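Local coordinates for putative acetyltransferase (Streptococcus mutans, PDB 3LD2), which binds coenzyme A and, as a member of the GNAT family, probably transfers an acyl group from it to an acceptor, at residues A[99-113]-A[134-147]. Sequence-based numbering, arbitrary orientation.
Sequences SSLYPFPSGQHIVTF and FLNEVKSDYQKVLI
Y142 lies flat against V111, and its side chain can be followed outward atom by atom. CB sits against the carbonyl oxygen of H109. With CG turned anti to the carbonyl carbon (chi1 -63°), the ring lies across strand 110-117 toward S100, and CB of V111 stands 3.3 Å from the ring centroid, almost on the ring normal, in a CH-pi contact. CG and CD2 lie against V111 CB, CD1 reaches the backbone N of V111, CE1 lies by the backbone O of Q108, CE2 meets V111 CG2, and CZ lies between V111 CB and S100 OG. At the tip, Y142 OH and S100 OG share a hydrogen bond of 2.9 Å. A tyrosine suits this place because its ring face takes the spread CB and branches of a valine while its hydroxyl meets the short one of a serine on strand 92-100.

V111 lies in the beta-alpha-beta unit of the GNAT fold, and Y142 in the turn between its helix and second strand: strand 110-117 runs parallel to strand 144-150, and helix 126-138 makes the crossover. The strands pair through V111, whose N donates to K144 O while its O accepts from L146 N at 3.1 Å. Just before, H109 O receives two bonds, from Q143 N (2.8 Å) and, longer, from K144 N. Threonine's short hydroxyl branch reaches the neighbouring strand: T112 OG1 donates to L146 O, 2.9 Å away and in the carbonyl plane.

On the sheet face packed by helix 126-138, V111 CG1 meets F134 CZ at 3.8 Å. The F113 and F134 rings meet obliquely, centroids 4.7 Å apart, while I147 CG2 lies over one face of F113 and V145 CG1 touches its edge. Flat rings fill this layer between sheet and helix, and Y98 packs edge-to-face with F134.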
loop_
_atom_site.group_PDB
_atom_site.type_symbol
_atom_site.label_atom_id
_atom_site.label_comp_id
_atom_site.label_asym_id
_atom_site.label_seq_id
_atom_site.Cartn_x
_atom_site.Cartn_y
_atom_site.Cartn_z
ATOM N N SER A 99 1.179 4.348 7.700
ATOM C CA SER A 99 1.814 5.352 8.530
ATOM C C SER A 99 1.052 6.673 8.411
ATOM O O SER A 99 0.286 6.868 7.455
ATOM C CB SER A 99 3.236 5.554 8.045
ATOM O OG SER A 99 3.193 6.310 6.848
ATOM N N SER A 100 1.262 7.568 9.384
ATOM C CA SER A 100 0.772 8.954 9.313
ATOM C C SER A 100 1.186 9.689 8.031
ATOM O O SER A 100 2.348 9.665 7.636
ATOM C CB SER A 100 1.295 9.747 10.509
ATOM O OG SER A 100 0.401 9.622 11.599
ATOM N N LEU A 101 0.253 10.377 7.401
ATOM C CA LEU A 101 0.589 11.087 6.171
ATOM C C LEU A 101 1.503 12.291 6.409
ATOM O O LEU A 101 2.373 12.569 5.589
ATOM C CB LEU A 101 -0.668 11.510 5.411
ATOM C CG LEU A 101 -0.404 12.103 4.024
ATOM C CD1 LEU A 101 0.505 11.188 3.198
ATOM C CD2 LEU A 101 -1.706 12.354 3.286
ATOM N N TYR A 102 1.310 13.012 7.511
ATOM C CA TYR A 102 2.150 14.182 7.788
ATOM C C TYR A 102 2.758 14.081 9.189
ATOM O O TYR A 102 2.120 13.562 10.123
ATOM C CB TYR A 102 1.378 15.510 7.673
ATOM C CG TYR A 102 0.623 15.752 6.383
ATOM C CD1 TYR A 102 1.252 16.292 5.257
ATOM C CD2 TYR A 102 -0.733 15.477 6.302
ATOM C CE1 TYR A 102 0.534 16.537 4.079
ATOM C CE2 TYR A 102 -1.443 15.710 5.149
ATOM C CZ TYR A 102 -0.812 16.234 4.041
ATOM O OH TYR A 102 -1.568 16.449 2.912
ATOM N N PRO A 103 3.984 14.607 9.346
ATOM C CA PRO A 103 4.690 14.488 10.622
ATOM C C PRO A 103 4.288 15.607 11.554
ATOM O O PRO A 103 4.665 15.576 12.709
ATOM C CB PRO A 103 6.165 14.646 10.229
ATOM C CG PRO A 103 6.180 14.901 8.709
ATOM C CD PRO A 103 4.793 15.320 8.344
ATOM N N PHE A 104 3.542 16.590 11.069
ATOM C CA PHE A 104 3.148 17.704 11.934
ATOM C C PHE A 104 1.725 17.532 12.456
ATOM O O PHE A 104 0.917 16.844 11.849
ATOM C CB PHE A 104 3.350 19.071 11.249
ATOM C CG PHE A 104 2.844 19.125 9.837
ATOM C CD1 PHE A 104 1.506 19.370 9.578
ATOM C CD2 PHE A 104 3.714 18.927 8.770
ATOM C CE1 PHE A 104 1.046 19.408 8.296
ATOM C CE2 PHE A 104 3.261 18.963 7.469
ATOM C CZ PHE A 104 1.922 19.208 7.228
ATOM N N PRO A 105 1.428 18.142 13.608
ATOM C CA PRO A 105 0.146 17.956 14.281
ATOM C C PRO A 105 -1.072 18.370 13.463
ATOM O O PRO A 105 -2.101 17.697 13.585
ATOM C CB PRO A 105 0.279 18.854 15.521
ATOM C CG PRO A 105 1.702 18.917 15.784
ATOM C CD PRO A 105 2.376 18.898 14.441
ATOM N N SER A 106 -0.996 19.449 12.683
ATOM C CA SER A 106 -2.189 19.916 11.968
ATOM C C SER A 106 -2.751 18.864 11.000
ATOM O O SER A 106 -3.930 18.914 10.639
ATOM C CB SER A 106 -1.915 21.205 11.206
ATOM O OG SER A 106 -1.183 20.952 10.015
ATOM N N GLY A 107 -1.904 17.921 10.581
ATOM C CA GLY A 107 -2.310 16.909 9.621
ATOM C C GLY A 107 -2.323 15.489 10.161
ATOM O O GLY A 107 -2.583 14.535 9.418
ATOM N N GLN A 108 -2.074 15.356 11.458
ATOM C CA GLN A 108 -1.879 14.054 12.110
ATOM C C GLN A 108 -3.072 13.091 12.013
ATOM O O GLN A 108 -2.963 11.917 12.368
ATOM C CB GLN A 108 -1.577 14.284 13.591
ATOM C CG GLN A 108 -2.769 14.898 14.322
ATOM C CD GLN A 108 -2.519 15.136 15.806
ATOM O OE1 GLN A 108 -1.421 15.537 16.221
ATOM N NE2 GLN A 108 -3.553 14.904 16.614
ATOM N N HIS A 109 -4.218 13.591 11.564
ATOM C CA HIS A 109 -5.415 12.762 11.543
ATOM C C HIS A 109 -5.602 11.982 10.215
ATOM O O HIS A 109 -6.635 11.362 9.999
ATOM C CB HIS A 109 -6.637 13.636 11.835
ATOM C CG HIS A 109 -6.879 14.676 10.791
ATOM N ND1 HIS A 109 -6.003 15.715 10.564
ATOM C CD2 HIS A 109 -7.871 14.812 9.882
ATOM C CE1 HIS A 109 -6.460 16.462 9.577
ATOM N NE2 HIS A 109 -7.592 15.934 9.144
ATOM N N ILE A 110 -4.601 12.022 9.344
ATOM C CA ILE A 110 -4.668 11.345 8.051
ATOM C C ILE A 110 -3.668 10.191 7.969
ATOM O O ILE A 110 -2.465 10.405 8.032
ATOM C CB ILE A 110 -4.382 12.328 6.880
ATOM C CG1 ILE A 110 -5.273 13.572 6.996
ATOM C CG2 ILE A 110 -4.578 11.628 5.540
ATOM C CD1 ILE A 110 -4.999 14.635 5.951
ATOM N N VAL A 111 -4.157 8.969 7.817
ATOM C CA VAL A 111 -3.253 7.831 7.614
ATOM C C VAL A 111 -3.071 7.497 6.112
ATOM O O VAL A 111 -3.981 7.722 5.300
ATOM C CB VAL A 111 -3.671 6.598 8.472
ATOM C CG1 VAL A 111 -4.984 5.999 7.996
ATOM C CG2 VAL A 111 -2.575 5.555 8.492
ATOM N N THR A 112 -1.885 7.027 5.732
ATOM C CA THR A 112 -1.663 6.482 4.372
ATOM C C THR A 112 -1.108 5.016 4.394
ATOM O O THR A 112 -0.724 4.514 5.456
ATOM C CB THR A 112 -0.776 7.443 3.505
ATOM O OG1 THR A 112 -0.788 7.042 2.116
ATOM C CG2 THR A 112 0.641 7.482 4.012
ATOM N N PHE A 113 -1.088 4.332 3.243
ATOM C CA PHE A 113 -0.620 2.933 3.180
ATOM C C PHE A 113 -0.239 2.476 1.787
ATOM O O PHE A 113 -0.731 3.001 0.801
ATOM C CB PHE A 113 -1.676 1.964 3.730
ATOM C CG PHE A 113 -2.883 1.825 2.851
ATOM C CD1 PHE A 113 -2.971 0.796 1.926
ATOM C CD2 PHE A 113 -3.927 2.732 2.937
ATOM C CE1 PHE A 113 -4.086 0.663 1.102
ATOM C CE2 PHE A 113 -5.044 2.620 2.123
ATOM C CZ PHE A 113 -5.126 1.581 1.201
ATOM N N PHE A 134 -6.375 -3.534 8.294
ATOM C CA PHE A 134 -5.825 -2.179 8.350
ATOM C C PHE A 134 -6.897 -1.176 8.792
ATOM O O PHE A 134 -6.706 -0.434 9.750
ATOM C CB PHE A 134 -5.240 -1.763 6.995
ATOM C CG PHE A 134 -5.136 -0.261 6.799
ATOM C CD1 PHE A 134 -4.144 0.483 7.445
ATOM C CD2 PHE A 134 -6.016 0.404 5.950
ATOM C CE1 PHE A 134 -4.039 1.873 7.270
ATOM C CE2 PHE A 134 -5.917 1.796 5.753
ATOM C CZ PHE A 134 -4.925 2.533 6.416
ATOM N N LEU A 135 -8.024 -1.156 8.094
ATOM C CA LEU A 135 -9.057 -0.184 8.380
ATOM C C LEU A 135 -9.479 -0.259 9.832
ATOM O O LEU A 135 -9.702 0.780 10.463
ATOM C CB LEU A 135 -10.263 -0.352 7.459
ATOM C CG LEU A 135 -10.093 0.147 6.022
ATOM C CD1 LEU A 135 -11.269 -0.289 5.171
ATOM C CD2 LEU A 135 -9.937 1.682 5.958
ATOM N N ASN A 136 -9.572 -1.475 10.373
ATOM C CA ASN A 136 -9.944 -1.624 11.777
ATOM C C ASN A 136 -8.859 -1.266 12.790
ATOM O O ASN A 136 -9.173 -0.972 13.932
ATOM C CB ASN A 136 -10.541 -2.997 12.067
ATOM C CG ASN A 136 -11.952 -3.136 11.502
ATOM O OD1 ASN A 136 -12.939 -2.830 12.183
ATOM N ND2 ASN A 136 -12.052 -3.556 10.233
ATOM N N GLU A 137 -7.595 -1.299 12.372
ATOM C CA GLU A 137 -6.503 -0.759 13.177
ATOM C C GLU A 137 -6.632 0.747 13.372
ATOM O O GLU A 137 -6.560 1.242 14.490
ATOM C CB GLU A 137 -5.161 -1.033 12.514
ATOM C CG GLU A 137 -4.706 -2.457 12.637
ATOM C CD GLU A 137 -4.775 -2.949 14.074
ATOM O OE1 GLU A 137 -4.986 -4.171 14.275
ATOM O OE2 GLU A 137 -4.637 -2.111 15.002
ATOM N N VAL A 138 -6.836 1.470 12.275
ATOM C CA VAL A 138 -6.701 2.918 12.274
ATOM C C VAL A 138 -8.002 3.655 12.580
ATOM O O VAL A 138 -7.981 4.819 12.942
ATOM C CB VAL A 138 -6.143 3.386 10.933
ATOM C CG1 VAL A 138 -4.842 2.646 10.633
ATOM C CG2 VAL A 138 -7.170 3.149 9.824
ATOM N N LYS A 139 -9.127 2.966 12.425
ATOM C CA LYS A 139 -10.467 3.495 12.721
ATOM C C LYS A 139 -10.495 4.413 13.949
ATOM O O LYS A 139 -11.054 5.513 13.936
ATOM C CB LYS A 139 -11.411 2.315 12.992
ATOM C CG LYS A 139 -12.788 2.474 12.392
ATOM C CD LYS A 139 -13.557 1.154 12.371
ATOM C CE LYS A 139 -13.265 0.293 13.610
ATOM N NZ LYS A 139 -14.215 -0.868 13.710
ATOM N N SER A 140 -9.900 3.907 15.017
ATOM C CA SER A 140 -9.861 4.563 16.306
ATOM C C SER A 140 -8.981 5.810 16.323
ATOM O O SER A 140 -9.336 6.794 16.964
ATOM C CB SER A 140 -9.357 3.556 17.351
ATOM O OG SER A 140 -8.676 4.205 18.410
ATOM N N ASP A 141 -7.842 5.760 15.629
ATOM C CA ASP A 141 -6.801 6.788 15.725
ATOM C C ASP A 141 -6.767 7.866 14.638
ATOM O O ASP A 141 -6.070 8.871 14.816
ATOM C CB ASP A 141 -5.407 6.145 15.745
ATOM C CG ASP A 141 -5.214 5.190 16.902
ATOM O OD1 ASP A 141 -5.381 5.639 18.061
ATOM O OD2 ASP A 141 -4.897 3.995 16.646
ATOM N N TYR A 142 -7.441 7.654 13.500
ATOM C CA TYR A 142 -7.407 8.629 12.397
ATOM C C TYR A 142 -8.797 8.966 11.882
ATOM O O TYR A 142 -9.765 8.251 12.148
ATOM C CB TYR A 142 -6.569 8.133 11.209
ATOM C CG TYR A 142 -5.098 7.894 11.449
ATOM C CD1 TYR A 142 -4.164 8.898 11.245
ATOM C CD2 TYR A 142 -4.645 6.652 11.834
ATOM C CE1 TYR A 142 -2.807 8.673 11.445
ATOM C CE2 TYR A 142 -3.295 6.419 12.045
ATOM C CZ TYR A 142 -2.378 7.422 11.844
ATOM O OH TYR A 142 -1.033 7.159 12.053
ATOM N N GLN A 143 -8.890 10.048 11.120
ATOM C CA GLN A 143 -10.175 10.500 10.596
ATOM C C GLN A 143 -10.325 10.076 9.142
ATOM O O GLN A 143 -11.423 9.774 8.670
ATOM C CB GLN A 143 -10.268 12.028 10.670
ATOM C CG GLN A 143 -10.379 12.597 12.076
ATOM C CD GLN A 143 -11.650 12.159 12.761
ATOM O OE1 GLN A 143 -11.605 11.378 13.713
ATOM N NE2 GLN A 143 -12.801 12.637 12.267
ATOM N N LYS A 144 -9.193 10.051 8.443
ATOM C CA LYS A 144 -9.191 9.990 7.003
ATOM C C LYS A 144 -7.998 9.214 6.477
ATOM O O LYS A 144 -6.859 9.413 6.924
ATOM C CB LYS A 144 -9.149 11.412 6.443
ATOM C CG LYS A 144 -9.238 11.499 4.947
ATOM C CD LYS A 144 -8.656 12.798 4.457
ATOM C CE LYS A 144 -9.077 13.082 3.023
ATOM N NZ LYS A 144 -8.897 14.511 2.677
ATOM N N VAL A 145 -8.284 8.327 5.527
ATOM C CA VAL A 145 -7.255 7.656 4.754
ATOM C C VAL A 145 -7.102 8.368 3.422
ATOM O O VAL A 145 -8.078 8.727 2.780
ATOM C CB VAL A 145 -7.628 6.204 4.407
ATOM C CG1 VAL A 145 -6.431 5.501 3.804
ATOM C CG2 VAL A 145 -8.136 5.484 5.612
ATOM N N LEU A 146 -5.870 8.522 2.991
ATOM C CA LEU A 146 -5.619 9.104 1.708
ATOM C C LEU A 146 -4.433 8.424 0.983
ATOM O O LEU A 146 -3.358 8.240 1.566
ATOM C CB LEU A 146 -5.422 10.610 1.884
ATOM C CG LEU A 146 -5.371 11.458 0.628
ATOM C CD1 LEU A 146 -6.043 12.778 0.842
ATOM C CD2 LEU A 146 -3.917 11.653 0.253
ATOM N N ILE A 147 -4.652 8.059 -0.287
ATOM C CA ILE A 147 -3.611 7.448 -1.124
ATOM C C ILE A 147 -3.516 8.035 -2.529
ATOM O O ILE A 147 -4.468 8.616 -3.057
ATOM C CB ILE A 147 -3.826 5.939 -1.285
ATOM C CG1 ILE A 147 -5.248 5.678 -1.779
ATOM C CG2 ILE A 147 -3.536 5.200 0.041
ATOM C CD1 ILE A 147 -5.613 4.219 -1.844
#